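DNA repair protein RAD7 (Saccharomyces cerevisiae, PDB 5ZB2) takes part, with Rad16 and Abf1 in the global genome repair complex, in nucleotide excision repair of nontranscribed DNA, and interacts with Elc1. Local coordinates at residues Ile139-Trp144 with Arg165-Ser170; Thr181-Gly186 with Glu207-Cys212; Val242-Ile247 with Ser272-Asp277; Leu348-Leu353 with Val376-Gly381. All coordinates share one frame; numbering follows the deposited sequence.

Contact 1: residues Ile139-Trp144 with Arg165-Ser170; sequences INEDTW and RFTDKS
Arg165 meets the start of the first segment with its aliphatic base, CB lying 3.3 Å from Ile139 O. Phe166 follows with an edge-to-face stack on Trp144: CD1 stands over the five-membered ring, almost equally far from its five atoms and so toward one end of the indole, with centroids 4.8 Å apart and planes at 83°. Ile139 CG2 sits over the centre of the opposite indole face. An alanine in place of Trp144 would probably leave the Phe166 edge and Ile139 CG2 without the flat surface between them and open a gap beside Leu118. Both segments lead from a loop into a helix on the helical side of the leucine-rich repeat solenoid, each helix N-capped, by Asn140 in one and Thr167 in the other. Thr167 OG1 donates to Glu141 OE2 at 2.9 Å, on the anti side and somewhat out of the carboxylate plane, and OG1 accepts a weak capping bond from Ser170 N. Glu141 CG lies between the backbone N and carbonyl carbon (chi1 54°), the extended chain beyond it carrying the carboxylate to Thr167. Lys169 crosses Glu141 at about a right angle. Ser170 OG, donating to Thr167 OG1, lies 3.3 Å from Glu141 CB.

Contact 2: residues Thr181-Gly186 with Glu207-Cys212; sequences TLVSLG and EFHSLC
Val183 O receives two N-H groups of the 207-212 segment, a straight bond from His209 N (2.9 Å, 179°) and a weak one from Ser210 N, after which strands 184-186 and 210-212 run parallel, 8° apart, with Leu185 N bonded to Ser210 O and Cys212 N to Leu185 O. The carbonyl of Val183 is also boxed in by two rings: its oxygen lies 3.5 Å above the plane of Phe208, over the ring centre, and 3.6 Å above that of His209, again over the centre. The phenyl reaches further along the first segment, where CD2 comes within 3.3 Å of Leu182 O near the ring plane and CZ touches Leu185 CB at 4.0 Å. Phe208 also touches Ile234 of helix 224-234. An alanine here would probably strip the cover from one side of the Val183 carbonyl and open a gap next to Leu185 and Ile234. His209 has CG between its backbone N and carbonyl carbon (chi1 57°), and its ring meets Val183 CG2 through NE2, at 3.6 Å. A hydrogen bond between ND1 and Ser210 OG, in the plane of the imidazole, helps fix the turn of the ring. On the face carrying Ser184 and Ser210, Ser184 OG packs on Ser210 CB and is itself bonded to Glu157 and His159. Leu185 and Leu211 point to the other face, Leu211 touching Leu230 and Ile234 of helix 224-234. Short parallel strands hydrogen-bonded side by side, with leucines on the inner face, are those of a leucine-rich repeat solenoid.

Contact 3: residues Val242-Ile247 with Ser272-Asp277; sequences VLNGCI and SLEESD
Asn244 and Glu274 lay their flat ends against each other, the amide and carboxylate planes stacked only 17° apart although the two side chains cross obliquely. The amide oxygen is gripped by two donors: Ser272 OG gives a short bond of 2.6 Å in the carbonyl plane, on a lone pair, and Glu274 N approaches at 3.2 Å, tilted 31° from that plane. Ser272 can reach it because its OG is anti to the backbone N (chi1 174°). The other end of the amide, ND2, is bonded to Glu214 and to a water that also donates weakly to Ser272 OG, so the group is fixed in its rotation. Against it the Glu274 chain is extended, CG lying 3.4 Å from Asn244 OD1, and its carboxylate is carried on to a salt bridge with Arg302 and a hydrogen bond with Ser300; the arginine would probably help to keep that carboxylate ionised. Leu243 touches Leu273 CD2 with its CB. Past the strand, Gly245 N bonds to Glu274 O, and Glu275 OE1 comes 3.6 Å from Gly245 CA. A water joins the two loops, donating to Leu243 O and Glu274 O, accepting from Cys246 N and bonding to Ser276 OG. Beyond it Ile247 CG2 rests 3.4 Å from Glu275 O, and another water joins Ile247 O to Asp277 OD1. The turn after the strand puts Cys246 at the asparagine-or-cysteine position of the repeat pattern and Ser276 at the matching place in the next repeat, consistent with a cysteine-containing type of leucine-rich repeat.

Contact 4: residues Leu348-Leu353 with Val376-Gly381; sequences LTYLDL and VIDVFG
Leu351 uses both of its backbone polar groups across the contact, its N bonding to Val376 O and its O accepting from Asp378 N, each at 3.1 Å. The row continues at one end with Leu353 N to Asp378 O, and at the other with a weak bond from Val376 N to Thr349 O, an oxygen that also takes the hydroxyl of Thr375. Between these rungs Ile377 CA adds a C-H...O contact to Leu351 O. The two short strands, parallel within 6°, belong to successive leucine-rich repeats near the C-terminal end of the solenoid, where helix 361-370 links them and packs on Leu351, Leu353 and Ile377. Leu353 CD1 and Ile377 CG2 meet on that side at 3.9 Å, the side chains lying side by side and pointing the same way. On the face bearing Tyr350, Asp352 and Asp378, two carboxylates lie alongside each other with planes 10° apart, and Asp352 OD1 stands 4.4 Å from Asp378 OD2. Their mutual repulsion is probably eased by separate donors. Asp352 OD1 is bonded to Gly354 N and Asn330 ND2, whereas Asp378 OD1 accepts from Phe380 N at 2.9 Å, nearly along its C-O axis, which makes an Asx turn. Tyr350, its CG anti to the backbone N (chi1 177°), crosses Val376 at a slant, CD1 being 4.0 Å from Val376 CB.

In the fold
Contacts 1 to 4 follow one another along the chain without interleaving, each joining neighbouring turns of the leucine-rich repeat solenoid. Contact 1 lies where helices 141-150 and 168-178 begin; the other three lie along the row of parallel strands. Contacts 2 and 3 touch, since strands 210-214 and 240-244 are neighbours: Leu211 O and Val242 N are 3.0 Å apart, probably hydrogen-bonded, and Cys212 SG packs on Val242 CB. Contacts 3 and 4 have centres 19 Å apart, nearest atoms about 7 Å. Contacts 1 and 4, with centres 39 Å apart, fall on opposite sides of the chain's centre, so the same repeat-to-repeat joining extends through much of the curved domain.

Contact 1: residues Ile139-Trp144 with Arg165-Ser170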
loop_
_atom_site.group_PDB
_atom_site.type_symbol
_atom_site.label_atom_id
_atom_site.label_comp_id
_atom_site.label_asym_id
_atom_site.label_seq_id
_atom_site.Cartn_x
_atom_site.Cartn_y
_atom_site.Cartn_z
ATOM N N ILE A 139 15.078 -5.059 8.045
ATOM C CA ILE A 139 15.972 -4.328 7.149
ATOM C C ILE A 139 17.328 -5.026 7.103
ATOM O O ILE A 139 17.985 -5.205 8.135
ATOM C CB ILE A 139 16.127 -2.870 7.605
ATOM C CG1 ILE A 139 14.764 -2.220 7.901
ATOM C CG2 ILE A 139 16.894 -2.068 6.563
ATOM C CD1 ILE A 139 13.842 -2.083 6.700
ATOM N N ASN A 140 17.764 -5.406 5.903
ATOM C CA ASN A 140 19.082 -6.000 5.729
ATOM C C ASN A 140 20.116 -4.919 5.416
ATOM O O ASN A 140 19.786 -3.763 5.137
ATOM C CB ASN A 140 19.064 -7.068 4.631
ATOM C CG ASN A 140 18.743 -6.509 3.259
ATOM O OD1 ASN A 140 18.868 -5.311 3.011
ATOM N ND2 ASN A 140 18.329 -7.385 2.351
ATOM N N GLU A 141 21.391 -5.317 5.462
ATOM C CA GLU A 141 22.477 -4.343 5.378
ATOM C C GLU A 141 22.414 -3.549 4.082
ATOM O O GLU A 141 22.696 -2.346 4.070
ATOM C CB GLU A 141 23.830 -5.045 5.513
ATOM C CG GLU A 141 24.070 -6.189 4.535
ATOM C CD GLU A 141 25.501 -6.720 4.602
ATOM O OE1 GLU A 141 26.034 -7.143 3.557
ATOM O OE2 GLU A 141 26.097 -6.706 5.701
ATOM N N ASP A 142 22.034 -4.200 2.983
ATOM C CA ASP A 142 21.995 -3.512 1.699
ATOM C C ASP A 142 20.899 -2.458 1.662
ATOM O O ASP A 142 21.070 -1.413 1.025
ATOM C CB ASP A 142 21.810 -4.532 0.580
ATOM C CG ASP A 142 22.966 -5.505 0.494
ATOM O OD1 ASP A 142 23.957 -5.189 -0.199
ATOM O OD2 ASP A 142 22.890 -6.577 1.132
ATOM N N THR A 143 19.781 -2.697 2.346
ATOM C CA THR A 143 18.750 -1.669 2.431
ATOM C C THR A 143 19.222 -0.492 3.273
ATOM O O THR A 143 18.977 0.667 2.917
ATOM C CB THR A 143 17.461 -2.256 3.003
ATOM O OG1 THR A 143 17.028 -3.338 2.175
ATOM C CG2 THR A 143 16.367 -1.199 3.055
ATOM N N TRP A 144 19.909 -0.765 4.387
ATOM C CA TRP A 144 20.460 0.319 5.195
ATOM C C TRP A 144 21.322 1.243 4.345
ATOM O O TRP A 144 21.211 2.471 4.436
ATOM C CB TRP A 144 21.273 -0.243 6.367
ATOM C CG TRP A 144 20.430 -0.849 7.451
ATOM C CD1 TRP A 144 20.507 -2.124 7.936
ATOM C CD2 TRP A 144 19.380 -0.205 8.183
ATOM N NE1 TRP A 144 19.571 -2.311 8.925
ATOM C CE2 TRP A 144 18.867 -1.148 9.095
ATOM C CE3 TRP A 144 18.823 1.078 8.153
ATOM C CZ2 TRP A 144 17.826 -0.851 9.966
ATOM C CZ3 TRP A 144 17.786 1.372 9.025
ATOM C CH2 TRP A 144 17.299 0.410 9.916
ATOM N N ARG A 165 20.804 -7.437 12.114
ATOM C CA ARG A 165 21.019 -7.228 10.690
ATOM C C ARG A 165 21.586 -5.849 10.376
ATOM O O ARG A 165 21.824 -5.546 9.205
ATOM C CB ARG A 165 19.710 -7.442 9.920
ATOM C CG ARG A 165 19.343 -8.911 9.745
ATOM C CD ARG A 165 17.960 -9.090 9.135
ATOM N NE ARG A 165 17.640 -10.497 8.925
ATOM C CZ ARG A 165 16.404 -10.985 8.827
ATOM N NH1 ARG A 165 15.351 -10.186 8.934
ATOM N NH2 ARG A 165 16.220 -12.284 8.642
ATOM N N PHE A 166 21.794 -5.007 11.388
ATOM C CA PHE A 166 22.550 -3.764 11.230
ATOM C C PHE A 166 24.021 -4.100 11.456
ATOM O O PHE A 166 24.500 -4.140 12.591
ATOM C CB PHE A 166 22.056 -2.699 12.199
ATOM C CG PHE A 166 22.581 -1.325 11.904
ATOM C CD1 PHE A 166 22.035 -0.572 10.880
ATOM C CD2 PHE A 166 23.621 -0.787 12.647
ATOM C CE1 PHE A 166 22.512 0.698 10.597
ATOM C CE2 PHE A 166 24.104 0.483 12.372
ATOM C CZ PHE A 166 23.550 1.226 11.344
ATOM N N THR A 167 24.740 -4.343 10.369
ATOM C CA THR A 167 26.080 -4.904 10.431
ATOM C C THR A 167 27.136 -3.803 10.445
ATOM O O THR A 167 26.843 -2.616 10.303
ATOM C CB THR A 167 26.311 -5.830 9.239
ATOM O OG1 THR A 167 26.315 -5.053 8.034
ATOM C CG2 THR A 167 25.203 -6.882 9.159
ATOM N N ASP A 168 28.393 -4.220 10.616
ATOM C CA ASP A 168 29.506 -3.280 10.520
ATOM C C ASP A 168 29.496 -2.552 9.181
ATOM O O ASP A 168 29.772 -1.347 9.116
ATOM C CB ASP A 168 30.829 -4.021 10.727
ATOM C CG ASP A 168 31.102 -4.326 12.190
ATOM O OD1 ASP A 168 30.798 -3.466 13.047
ATOM O OD2 ASP A 168 31.617 -5.426 12.488
ATOM N N LYS A 169 29.164 -3.262 8.099
ATOM C CA LYS A 169 29.047 -2.610 6.799
ATOM C C LYS A 169 28.009 -1.496 6.838
ATOM O O LYS A 169 28.225 -0.415 6.278
ATOM C CB LYS A 169 28.687 -3.638 5.728
ATOM C CG LYS A 169 28.793 -3.120 4.302
ATOM C CD LYS A 169 28.399 -4.187 3.289
ATOM C CE LYS A 169 28.928 -3.870 1.895
ATOM N NZ LYS A 169 28.474 -2.545 1.388
ATOM N N SER A 170 26.875 -1.741 7.500
ATOM C CA SER A 170 25.826 -0.728 7.583
ATOM C C SER A 170 26.292 0.480 8.379
ATOM O O SER A 170 25.975 1.622 8.031
ATOM C CB SER A 170 24.571 -1.327 8.217
ATOM O OG SER A 170 24.266 -2.583 7.640
#

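Contact 2: residues Thr181-Gly186 with Glu207-Cys212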
loop_
_atom_site.group_PDB
_atom_site.type_symbol
_atom_site.label_atom_id
_atom_site.label_comp_id
_atom_site.label_asym_id
_atom_site.label_seq_id
_atom_site.Cartn_x
_atom_site.Cartn_y
_atom_site.Cartn_z
ATOM N N THR A 181 27.503 15.057 9.332
ATOM C CA THR A 181 26.221 15.688 9.618
ATOM C C THR A 181 25.653 15.288 10.973
ATOM O O THR A 181 24.842 16.034 11.534
ATOM C CB THR A 181 25.213 15.333 8.520
ATOM O OG1 THR A 181 25.778 15.644 7.243
ATOM C CG2 THR A 181 23.917 16.111 8.690
ATOM N N LEU A 182 26.069 14.146 11.513
ATOM C CA LEU A 182 25.495 13.642 12.755
ATOM C C LEU A 182 25.895 14.512 13.941
ATOM O O LEU A 182 27.080 14.789 14.156
ATOM C CB LEU A 182 25.948 12.203 12.998
ATOM C CG LEU A 182 25.381 11.121 12.077
ATOM C CD1 LEU A 182 26.110 9.813 12.312
ATOM C CD2 LEU A 182 23.878 10.946 12.295
ATOM N N VAL A 183 24.898 14.940 14.713
ATOM C CA VAL A 183 25.117 15.522 16.032
ATOM C C VAL A 183 24.574 14.641 17.141
ATOM O O VAL A 183 24.741 14.978 18.324
ATOM C CB VAL A 183 24.513 16.936 16.133
ATOM C CG1 VAL A 183 25.280 17.903 15.242
ATOM C CG2 VAL A 183 23.037 16.924 15.769
ATOM N N SER A 184 23.935 13.520 16.803
ATOM C CA SER A 184 23.360 12.611 17.789
ATOM C C SER A 184 23.355 11.204 17.208
ATOM O O SER A 184 22.910 11.003 16.073
ATOM C CB SER A 184 21.941 13.045 18.168
ATOM O OG SER A 184 21.281 12.048 18.927
ATOM N N LEU A 185 23.861 10.239 17.979
ATOM C CA LEU A 185 24.016 8.869 17.508
ATOM C C LEU A 185 23.693 7.890 18.629
ATOM O O LEU A 185 24.152 8.055 19.764
ATOM C CB LEU A 185 25.439 8.611 16.998
ATOM C CG LEU A 185 25.742 7.178 16.551
ATOM C CD1 LEU A 185 24.930 6.803 15.308
ATOM C CD2 LEU A 185 27.229 7.009 16.296
ATOM N N GLY A 186 22.913 6.864 18.295
ATOM C CA GLY A 186 22.577 5.817 19.238
ATOM C C GLY A 186 22.782 4.427 18.671
ATOM O O GLY A 186 22.335 4.127 17.559
ATOM N N GLU A 207 29.179 20.444 16.688
ATOM C CA GLU A 207 28.023 20.629 17.560
ATOM C C GLU A 207 27.495 19.307 18.114
ATOM O O GLU A 207 26.376 19.265 18.632
ATOM C CB GLU A 207 26.908 21.363 16.811
ATOM C CG GLU A 207 27.229 22.802 16.462
ATOM C CD GLU A 207 26.196 23.415 15.538
ATOM O OE1 GLU A 207 25.719 22.706 14.626
ATOM O OE2 GLU A 207 25.853 24.601 15.728
ATOM N N PHE A 208 28.276 18.230 18.020
ATOM C CA PHE A 208 27.807 16.925 18.473
ATOM C C PHE A 208 27.437 16.990 19.949
ATOM O O PHE A 208 28.196 17.522 20.765
ATOM C CB PHE A 208 28.881 15.859 18.240
ATOM C CG PHE A 208 28.355 14.454 18.299
ATOM C CD1 PHE A 208 28.226 13.798 19.511
ATOM C CD2 PHE A 208 27.978 13.795 17.141
ATOM C CE1 PHE A 208 27.730 12.504 19.565
ATOM C CE2 PHE A 208 27.484 12.507 17.189
ATOM C CZ PHE A 208 27.359 11.859 18.402
ATOM N N HIS A 209 26.269 16.443 20.297
ATOM C CA HIS A 209 25.771 16.597 21.658
ATOM C C HIS A 209 25.192 15.344 22.306
ATOM O O HIS A 209 24.981 15.370 23.523
ATOM C CB HIS A 209 24.706 17.706 21.702
ATOM C CG HIS A 209 23.550 17.488 20.775
ATOM N ND1 HIS A 209 22.557 16.565 21.025
ATOM C CD2 HIS A 209 23.217 18.089 19.608
ATOM C CE1 HIS A 209 21.668 16.601 20.049
ATOM N NE2 HIS A 209 22.046 17.516 19.175
ATOM N N SER A 210 24.939 14.256 21.574
ATOM C CA SER A 210 24.280 13.082 22.147
ATOM C C SER A 210 24.913 11.805 21.615
ATOM O O SER A 210 24.850 11.531 20.411
ATOM C CB SER A 210 22.778 13.089 21.844
ATOM O OG SER A 210 22.107 14.078 22.603
ATOM N N LEU A 211 25.493 11.015 22.517
ATOM C CA LEU A 211 26.085 9.725 22.191
ATOM C C LEU A 211 25.485 8.666 23.096
ATOM O O LEU A 211 25.498 8.816 24.323
ATOM C CB LEU A 211 27.608 9.737 22.367
ATOM C CG LEU A 211 28.270 8.368 22.162
ATOM C CD1 LEU A 211 28.194 7.971 20.705
ATOM C CD2 LEU A 211 29.702 8.370 22.649
ATOM N N CYS A 212 24.963 7.598 22.492
ATOM C CA CYS A 212 24.375 6.482 23.225
ATOM C C CYS A 212 24.963 5.182 22.697
ATOM O O CYS A 212 24.893 4.914 21.493
ATOM C CB CYS A 212 22.849 6.468 23.087
ATOM S SG CYS A 212 22.028 7.964 23.679
#

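Contact 3: residues Val242-Ile247 with Ser272-Asp277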
loop_
_atom_site.group_PDB
_atom_site.type_symbol
_atom_site.label_atom_id
_atom_site.label_comp_id
_atom_site.label_asym_id
_atom_site.label_seq_id
_atom_site.Cartn_x
_atom_site.Cartn_y
_atom_site.Cartn_z
ATOM N N VAL A 242 25.514 8.260 27.240
ATOM C CA VAL A 242 24.913 7.021 27.724
ATOM C C VAL A 242 25.811 5.866 27.302
ATOM O O VAL A 242 25.963 5.599 26.104
ATOM C CB VAL A 242 23.483 6.828 27.186
ATOM C CG1 VAL A 242 22.935 5.441 27.553
ATOM C CG2 VAL A 242 22.556 7.911 27.733
ATOM N N LEU A 243 26.405 5.186 28.282
ATOM C CA LEU A 243 27.251 4.014 28.048
ATOM C C LEU A 243 26.801 2.933 29.029
ATOM O O LEU A 243 27.277 2.885 30.167
ATOM C CB LEU A 243 28.728 4.347 28.223
ATOM C CG LEU A 243 29.307 5.446 27.329
ATOM C CD1 LEU A 243 30.703 5.840 27.805
ATOM C CD2 LEU A 243 29.338 4.991 25.875
ATOM N N ASN A 244 25.893 2.067 28.586
ATOM C CA ASN A 244 25.336 1.016 29.428
ATOM C C ASN A 244 25.829 -0.347 28.960
ATOM O O ASN A 244 25.866 -0.629 27.759
ATOM C CB ASN A 244 23.806 1.049 29.408
ATOM C CG ASN A 244 23.241 2.399 29.822
ATOM O OD1 ASN A 244 23.881 3.164 30.545
ATOM N ND2 ASN A 244 22.031 2.697 29.360
ATOM N N GLY A 245 26.205 -1.192 29.918
ATOM C CA GLY A 245 26.674 -2.522 29.596
ATOM C C GLY A 245 28.059 -2.593 28.997
ATOM O O GLY A 245 28.472 -3.673 28.563
ATOM N N CYS A 246 28.793 -1.482 28.957
ATOM C CA CYS A 246 30.154 -1.468 28.417
ATOM C C CYS A 246 31.133 -1.828 29.537
ATOM O O CYS A 246 31.925 -1.012 30.015
ATOM C CB CYS A 246 30.469 -0.108 27.807
ATOM S SG CYS A 246 29.365 0.404 26.464
ATOM N N ILE A 247 31.037 -3.075 29.959
ATOM C CA ILE A 247 31.772 -3.612 31.076
ATOM C C ILE A 247 33.275 -3.600 30.991
ATOM O O ILE A 247 33.949 -3.776 31.954
ATOM C CB ILE A 247 31.250 -5.008 31.474
ATOM C CG1 ILE A 247 31.716 -6.085 30.510
ATOM C CG2 ILE A 247 29.748 -4.993 31.563
ATOM C CD1 ILE A 247 31.580 -7.486 31.023
ATOM N N SER A 272 24.534 8.454 31.858
ATOM C CA SER A 272 24.236 7.091 32.277
ATOM C C SER A 272 25.440 6.195 32.032
ATOM O O SER A 272 25.963 6.146 30.914
ATOM C CB SER A 272 23.013 6.541 31.530
ATOM O OG SER A 272 22.806 5.169 31.832
ATOM N N LEU A 273 25.852 5.461 33.068
ATOM C CA LEU A 273 27.016 4.582 32.997
ATOM C C LEU A 273 26.683 3.234 33.643
ATOM O O LEU A 273 27.373 2.746 34.529
ATOM C CB LEU A 273 28.223 5.220 33.680
ATOM C CG LEU A 273 28.661 6.603 33.199
ATOM C CD1 LEU A 273 29.783 7.128 34.082
ATOM C CD2 LEU A 273 29.104 6.549 31.749
ATOM N N GLU A 274 25.617 2.597 33.178
ATOM C CA GLU A 274 25.086 1.427 33.860
ATOM C C GLU A 274 25.954 0.193 33.622
ATOM O O GLU A 274 26.522 0.012 32.543
ATOM C CB GLU A 274 23.652 1.172 33.399
ATOM C CG GLU A 274 22.725 2.357 33.644
ATOM C CD GLU A 274 21.278 2.055 33.289
ATOM O OE1 GLU A 274 21.004 0.949 32.777
ATOM O OE2 GLU A 274 20.416 2.926 33.524
ATOM N N GLU A 275 26.067 -0.643 34.659
ATOM C CA GLU A 275 26.730 -1.948 34.614
ATOM C C GLU A 275 28.248 -1.860 34.460
ATOM O O GLU A 275 28.879 -2.820 34.011
ATOM C CB GLU A 275 26.153 -2.830 33.495
ATOM C CG GLU A 275 24.760 -3.374 33.801
ATOM C CD GLU A 275 24.244 -4.312 32.726
ATOM O OE1 GLU A 275 25.046 -4.755 31.874
ATOM O OE2 GLU A 275 23.034 -4.605 32.731
ATOM N N SER A 276 28.868 -0.746 34.848
ATOM C CA SER A 276 30.325 -0.600 34.775
ATOM C C SER A 276 30.911 -0.946 36.141
ATOM O O SER A 276 31.173 -0.083 36.979
ATOM C CB SER A 276 30.702 0.811 34.336
ATOM O OG SER A 276 30.265 1.065 33.009
ATOM N N ASP A 277 31.124 -2.247 36.356
ATOM C CA ASP A 277 31.602 -2.758 37.634
ATOM C C ASP A 277 33.092 -2.525 37.867
ATOM O O ASP A 277 33.601 -2.924 38.920
ATOM C CB ASP A 277 31.303 -4.257 37.743
ATOM C CG ASP A 277 32.201 -5.097 36.857
ATOM O OD1 ASP A 277 32.514 -4.656 35.733
ATOM O OD2 ASP A 277 32.602 -6.197 37.290
HETATM O O HOH W 1 28.788 0.789 30.846
HETATM O O HOH W 2 19.811 4.777 30.360
HETATM O O HOH W 3 34.082 -6.277 34.079
#

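Contact 4: residues Leu348-Leu353 with Val376-Gly381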
loop_
_atom_site.group_PDB
_atom_site.type_symbol
_atom_site.label_atom_id
_atom_site.label_comp_id
_atom_site.label_asym_id
_atom_site.label_seq_id
_atom_site.Cartn_x
_atom_site.Cartn_y
_atom_site.Cartn_z
ATOM N N LEU A 348 13.791 16.884 42.192
ATOM C CA LEU A 348 13.833 15.438 42.022
ATOM C C LEU A 348 12.432 14.854 42.164
ATOM O O LEU A 348 11.718 15.154 43.126
ATOM C CB LEU A 348 14.784 14.818 43.044
ATOM C CG LEU A 348 15.012 13.309 42.954
ATOM C CD1 LEU A 348 15.626 12.934 41.614
ATOM C CD2 LEU A 348 15.902 12.848 44.097
ATOM N N THR A 349 12.034 14.027 41.196
ATOM C CA THR A 349 10.715 13.403 41.198
ATOM C C THR A 349 10.752 11.884 41.218
ATOM O O THR A 349 9.824 11.271 41.753
ATOM C CB THR A 349 9.903 13.847 39.971
ATOM O OG1 THR A 349 10.468 13.275 38.785
ATOM C CG2 THR A 349 9.897 15.365 39.847
ATOM N N TYR A 350 11.788 11.260 40.654
ATOM C CA TYR A 350 11.905 9.810 40.604
ATOM C C TYR A 350 13.261 9.383 41.149
ATOM O O TYR A 350 14.289 9.978 40.812
ATOM C CB TYR A 350 11.736 9.283 39.170
ATOM C CG TYR A 350 11.932 7.788 39.052
ATOM C CD1 TYR A 350 10.889 6.906 39.317
ATOM C CD2 TYR A 350 13.159 7.256 38.680
ATOM C CE1 TYR A 350 11.064 5.537 39.214
ATOM C CE2 TYR A 350 13.345 5.887 38.576
ATOM C CZ TYR A 350 12.294 5.034 38.843
ATOM O OH TYR A 350 12.472 3.672 38.741
ATOM N N LEU A 351 13.262 8.341 41.977
ATOM C CA LEU A 351 14.489 7.846 42.594
ATOM C C LEU A 351 14.433 6.328 42.655
ATOM O O LEU A 351 13.545 5.763 43.300
ATOM C CB LEU A 351 14.677 8.441 43.993
ATOM C CG LEU A 351 15.942 8.035 44.758
ATOM C CD1 LEU A 351 17.206 8.488 44.034
ATOM C CD2 LEU A 351 15.906 8.592 46.173
ATOM N N ASP A 352 15.383 5.673 41.991
ATOM C CA ASP A 352 15.457 4.216 41.944
ATOM C C ASP A 352 16.495 3.757 42.963
ATOM O O ASP A 352 17.699 3.951 42.763
ATOM C CB ASP A 352 15.814 3.738 40.536
ATOM C CG ASP A 352 15.792 2.222 40.399
ATOM O OD1 ASP A 352 15.810 1.514 41.429
ATOM O OD2 ASP A 352 15.771 1.739 39.250
ATOM N N LEU A 353 16.027 3.149 44.055
ATOM C CA LEU A 353 16.904 2.620 45.093
ATOM C C LEU A 353 16.819 1.103 45.192
ATOM O O LEU A 353 17.127 0.534 46.246
ATOM C CB LEU A 353 16.577 3.254 46.445
ATOM C CG LEU A 353 16.691 4.776 46.515
ATOM C CD1 LEU A 353 16.286 5.269 47.890
ATOM C CD2 LEU A 353 18.102 5.248 46.173
ATOM N N VAL A 376 8.006 9.134 43.508
ATOM C CA VAL A 376 8.155 7.687 43.401
ATOM C C VAL A 376 9.545 7.290 43.875
ATOM O O VAL A 376 10.544 7.914 43.500
ATOM C CB VAL A 376 7.916 7.195 41.957
ATOM C CG1 VAL A 376 8.071 5.676 41.872
ATOM C CG2 VAL A 376 6.537 7.623 41.468
ATOM N N ILE A 377 9.604 6.244 44.696
ATOM C CA ILE A 377 10.858 5.661 45.159
ATOM C C ILE A 377 10.742 4.152 45.011
ATOM O O ILE A 377 9.880 3.529 45.643
ATOM C CB ILE A 377 11.173 6.031 46.620
ATOM C CG1 ILE A 377 11.261 7.551 46.793
ATOM C CG2 ILE A 377 12.477 5.365 47.069
ATOM C CD1 ILE A 377 11.369 7.981 48.248
ATOM N N ASP A 378 11.605 3.566 44.188
ATOM C CA ASP A 378 11.640 2.121 44.021
ATOM C C ASP A 378 12.542 1.524 45.095
ATOM O O ASP A 378 13.736 1.833 45.150
ATOM C CB ASP A 378 12.134 1.746 42.622
ATOM C CG ASP A 378 11.879 0.286 42.285
ATOM O OD1 ASP A 378 11.878 -0.559 43.209
ATOM O OD2 ASP A 378 11.671 -0.014 41.092
ATOM N N VAL A 379 11.964 0.685 45.955
ATOM C CA VAL A 379 12.694 0.037 47.036
ATOM C C VAL A 379 12.716 -1.481 46.859
ATOM O O VAL A 379 12.908 -2.218 47.822
ATOM C CB VAL A 379 12.114 0.426 48.410
ATOM C CG1 VAL A 379 12.253 1.928 48.643
ATOM C CG2 VAL A 379 10.659 -0.007 48.520
ATOM N N PHE A 380 12.526 -1.952 45.632
ATOM C CA PHE A 380 12.528 -3.382 45.369
ATOM C C PHE A 380 13.831 -3.999 45.856
ATOM O O PHE A 380 14.919 -3.568 45.459
ATOM C CB PHE A 380 12.335 -3.642 43.877
ATOM C CG PHE A 380 12.159 -5.092 43.536
ATOM C CD1 PHE A 380 13.260 -5.914 43.348
ATOM C CD2 PHE A 380 10.893 -5.636 43.410
ATOM C CE1 PHE A 380 13.099 -7.250 43.038
ATOM C CE2 PHE A 380 10.724 -6.972 43.100
ATOM C CZ PHE A 380 11.828 -7.781 42.913
ATOM N N GLY A 381 13.720 -5.003 46.724
ATOM C CA GLY A 381 14.876 -5.672 47.276
ATOM C C GLY A 381 15.357 -5.126 48.603
ATOM O O GLY A 381 16.189 -5.773 49.253
#